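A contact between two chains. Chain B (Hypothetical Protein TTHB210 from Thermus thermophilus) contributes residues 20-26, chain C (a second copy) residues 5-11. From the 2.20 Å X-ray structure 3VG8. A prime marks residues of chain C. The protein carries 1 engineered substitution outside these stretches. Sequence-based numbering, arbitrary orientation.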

ATOM      1  N   THR B  20      19.101   0.573  30.533  1.00 30.33           N
ATOM      2  CA  THR B  20      19.827   0.476  31.790  1.00 28.27           C
ATOM      3  C   THR B  20      20.881   1.573  31.667  1.00 28.70           C
ATOM      4  O   THR B  20      21.720   1.555  30.755  1.00 25.52           O
ATOM      5  CB  THR B  20      20.482  -0.913  31.941  1.00 31.77           C
ATOM      6  OG1 THR B  20      19.458  -1.917  31.981  1.00 26.63           O
ATOM      7  CG2 THR B  20      21.304  -0.980  33.218  1.00 32.78           C
ATOM      8  N   LEU B  21      20.818   2.535  32.578  1.00 30.41           N
ATOM      9  CA  LEU B  21      21.708   3.682  32.554  1.00 34.82           C
ATOM     10  C   LEU B  21      22.866   3.676  33.540  1.00 34.66           C
ATOM     11  O   LEU B  21      22.688   3.452  34.740  1.00 33.82           O
ATOM     12  CB  LEU B  21      20.908   4.965  32.784  1.00 31.38           C
ATOM     13  CG  LEU B  21      20.185   5.716  31.667  1.00 40.31           C
ATOM     14  CD1 LEU B  21      19.506   6.921  32.305  1.00 43.75           C
ATOM     15  CD2 LEU B  21      21.141   6.184  30.581  1.00 31.55           C
ATOM     16  N   TYR B  22      24.048   3.958  33.009  1.00 30.82           N
ATOM     17  CA  TYR B  22      25.264   4.047  33.799  1.00 31.19           C
ATOM     18  C   TYR B  22      25.927   5.388  33.484  1.00 34.32           C
ATOM     19  O   TYR B  22      25.690   5.975  32.414  1.00 30.13           O
ATOM     20  CB  TYR B  22      26.238   2.935  33.415  1.00 25.84           C
ATOM     21  CG  TYR B  22      25.722   1.530  33.626  1.00 38.79           C
ATOM     22  CD1 TYR B  22      24.926   0.897  32.657  1.00 31.75           C
ATOM     23  CD2 TYR B  22      26.060   0.812  34.777  1.00 35.87           C
ATOM     24  CE1 TYR B  22      24.493  -0.410  32.832  1.00 36.45           C
ATOM     25  CE2 TYR B  22      25.628  -0.501  34.961  1.00 42.53           C
ATOM     26  CZ  TYR B  22      24.847  -1.104  33.983  1.00 41.89           C
ATOM     27  OH  TYR B  22      24.417  -2.395  34.160  1.00 48.01           O
ATOM     28  N   VAL B  23      26.760   5.865  34.410  1.00 34.26           N
ATOM     29  CA  VAL B  23      27.501   7.108  34.221  1.00 26.37           C
ATOM     30  C   VAL B  23      28.758   7.083  35.073  1.00 38.69           C
ATOM     31  O   VAL B  23      28.810   6.400  36.103  1.00 41.50           O
ATOM     32  CB  VAL B  23      26.672   8.349  34.635  1.00 33.95           C
ATOM     33  CG1 VAL B  23      26.348   8.300  36.136  1.00 32.04           C
ATOM     34  CG2 VAL B  23      27.460   9.623  34.344  1.00 24.43           C
ATOM     35  N   ASP B  24      29.789   7.798  34.645  1.00 34.82           N
ATOM     36  CA  ASP B  24      30.990   7.861  35.467  1.00 44.25           C
ATOM     37  C   ASP B  24      30.712   9.040  36.402  1.00 46.34           C
ATOM     38  O   ASP B  24      30.706  10.181  35.959  1.00 48.79           O
ATOM     39  CB  ASP B  24      32.224   8.152  34.624  1.00 44.44           C
ATOM     40  CG  ASP B  24      33.500   8.121  35.447  1.00 52.57           C
ATOM     41  OD1 ASP B  24      33.442   8.478  36.649  1.00 50.45           O
ATOM     42  OD2 ASP B  24      34.556   7.750  34.887  1.00 51.24           O
ATOM     43  N   PRO B  25      30.464   8.775  37.696  1.00 47.51           N
ATOM     44  CA  PRO B  25      30.172   9.823  38.679  1.00 46.84           C
ATOM     45  C   PRO B  25      31.145  10.993  38.668  1.00 51.22           C
ATOM     46  O   PRO B  25      30.807  12.088  39.111  1.00 48.07           O
ATOM     47  CB  PRO B  25      30.178   9.068  40.001  1.00 53.37           C
ATOM     48  CG  PRO B  25      31.166   7.965  39.746  1.00 54.67           C
ATOM     49  CD  PRO B  25      30.752   7.500  38.375  1.00 51.65           C
ATOM     50  N   SER B  26      32.350  10.768  38.155  1.00 50.27           N
ATOM     51  CA  SER B  26      33.331  11.841  38.090  1.00 55.30           C
ATOM     52  C   SER B  26      33.186  12.662  36.804  1.00 56.97           C
ATOM     53  O   SER B  26      34.091  13.411  36.443  1.00 57.80           O
ATOM     54  CB  SER B  26      34.755  11.279  38.189  1.00 55.58           C
ATOM     55  OG  SER B  26      35.085  10.454  37.081  1.00 59.83           O
TER
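Chain C (5-11) EALKGAL

Residues 5-11 of chain C adopt no regular helix or strand, yet most of the stretch is extended, and it lies along the edge of the strand of chain B that includes Thr20 to Tyr22. The end-to-end directions of the touching parts, taken from Leu21 to Pro25 and from Ala6′ to Ala10′, are 121° apart, so chain C runs broadly against chain B but at a marked slant. The register follows: Tyr22 lies beside Gly9′ and Asp24 beside Leu7′, with Ala10′ back near Leu21 and Ala6′ near Pro25.

The two backbones meet in a single beta bridge, Tyr22 with Gly9′, and its two hydrogen bonds flank that pair. The amide N of Ala10′ donates to Leu21 O over 2.8 Å, at a nearly linear 173°; the amide N of Val23 donates to Lys8′ O over 2.9 Å, at 160°. Thus each chain gives one N-H and accepts one. Both carbonyls also receive a CA-H...O contact: Gly9′ CA is 3.5 Å from Leu21 O, and Tyr22 CA is 3.2 Å from Lys8′ O. Beyond the bridge the pairing is less regular. Val23 O lies 3.2 Å from Lys8′ N, a separation that does not by itself settle whether they are bonded, and 3.3 Å from Lys8′ O, where two acceptors meet and no hydrogen bond is possible.

Side chains fit around this backbone core. Ala10′ points toward chain B, and its small methyl packs with its CB 3.9 Å from Leu21 CB and 4.1 Å from Val23 CG1; a short apolar group suits this buried position. Gly9′ has no side chain, and the Tyr22 ring comes near its backbone, with Tyr22 CD2 4.0 Å from Gly9′ N. Further along, Tyr22 CB lies 4.3 Å from Leu7′ CB, while Leu7′ CD2 comes within 3.9 Å of Asp24 N, a packing contact.

At the far end, Asp24 OD1 accepts from Ser26 OG at 2.6 Å and from Ser26 N at 3.0 Å, an arrangement well suited to a turn. Across the interface no donor of these residues of chain C reaches the carboxylate: Asp24 CG is 3.6 Å from Ala6′ O, and Asp24 OD2 is 3.7 Å from Ala6′ CB. Pro25, which has no amide hydrogen to offer, sets its CD 3.8 Å from Ala6′ O and 4.2 Å from Lys8′ CB. The CA-to-CB bond of Lys8′ points away, though CB still touches Pro25, and its amine NZ makes no contact with this stretch of chain B.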

ATOM      1  N   GLU C   5      33.844  -0.002  33.998  1.00 64.36           N
ATOM      2  CA  GLU C   5      35.274  -0.031  34.424  1.00 69.75           C
ATOM      3  C   GLU C   5      35.542   1.068  35.447  1.00 73.04           C
ATOM      4  O   GLU C   5      36.475   0.979  36.248  1.00 72.23           O
ATOM      5  CB  GLU C   5      36.191   0.168  33.213  1.00 72.13           C
ATOM      6  N   ALA C   6      34.713   2.108  35.396  1.00 73.62           N
ATOM      7  CA  ALA C   6      34.803   3.254  36.295  1.00 71.41           C
ATOM      8  C   ALA C   6      33.391   3.813  36.411  1.00 70.08           C
ATOM      9  O   ALA C   6      33.155   4.851  37.028  1.00 72.21           O
ATOM     10  CB  ALA C   6      35.731   4.303  35.707  1.00 70.05           C
ATOM     11  N   LEU C   7      32.455   3.095  35.809  1.00 66.57           N
ATOM     12  CA  LEU C   7      31.061   3.494  35.793  1.00 59.34           C
ATOM     13  C   LEU C   7      30.330   3.149  37.067  1.00 58.27           C
ATOM     14  O   LEU C   7      30.924   2.734  38.059  1.00 64.72           O
ATOM     15  CB  LEU C   7      30.360   2.835  34.612  1.00 51.32           C
ATOM     16  CG  LEU C   7      31.066   3.072  33.277  1.00 49.73           C
ATOM     17  CD1 LEU C   7      30.575   2.045  32.250  1.00 43.17           C
ATOM     18  CD2 LEU C   7      30.838   4.523  32.826  1.00 36.32           C
ATOM     19  N   LYS C   8      29.018   3.327  37.018  1.00 55.88           N
ATOM     20  CA  LYS C   8      28.141   3.070  38.146  1.00 53.08           C
ATOM     21  C   LYS C   8      26.730   3.322  37.634  1.00 46.62           C
ATOM     22  O   LYS C   8      26.539   4.072  36.688  1.00 42.89           O
ATOM     23  CB  LYS C   8      28.478   4.031  39.289  1.00 55.17           C
ATOM     24  CG  LYS C   8      27.618   3.900  40.534  1.00 63.94           C
ATOM     25  CD  LYS C   8      28.137   4.835  41.630  1.00 70.94           C
ATOM     26  CE  LYS C   8      27.235   4.839  42.868  1.00 74.76           C
ATOM     27  NZ  LYS C   8      25.900   5.461  42.619  1.00 72.13           N
ATOM     28  N   GLY C   9      25.744   2.686  38.245  1.00 43.49           N
ATOM     29  CA  GLY C   9      24.386   2.889  37.796  1.00 45.40           C
ATOM     30  C   GLY C   9      23.939   4.316  38.027  1.00 48.34           C
ATOM     31  O   GLY C   9      24.207   4.897  39.077  1.00 47.27           O
ATOM     32  N   ALA C  10      23.280   4.891  37.028  1.00 47.13           N
ATOM     33  CA  ALA C  10      22.760   6.246  37.133  1.00 46.26           C
ATOM     34  C   ALA C  10      21.443   6.087  37.875  1.00 49.68           C
ATOM     35  O   ALA C  10      20.565   5.351  37.436  1.00 53.92           O
ATOM     36  CB  ALA C  10      22.516   6.822  35.758  1.00 48.18           C
ATOM     37  N   LEU C  11      21.308   6.758  39.008  1.00 50.10           N
ATOM     38  CA  LEU C  11      20.096   6.638  39.787  1.00 54.11           C
ATOM     39  C   LEU C  11      19.717   7.995  40.340  1.00 52.97           C
ATOM     40  O   LEU C  11      20.460   8.583  41.123  1.00 55.45           O
ATOM     41  CB  LEU C  11      20.312   5.629  40.919  1.00 60.48           C
ATOM     42  CG  LEU C  11      19.094   5.224  41.754  1.00 60.27           C
ATOM     43  CD1 LEU C  11      19.358   3.895  42.428  1.00 63.37           C
ATOM     44  CD2 LEU C  11      18.791   6.296  42.786  1.00 63.91           C
TER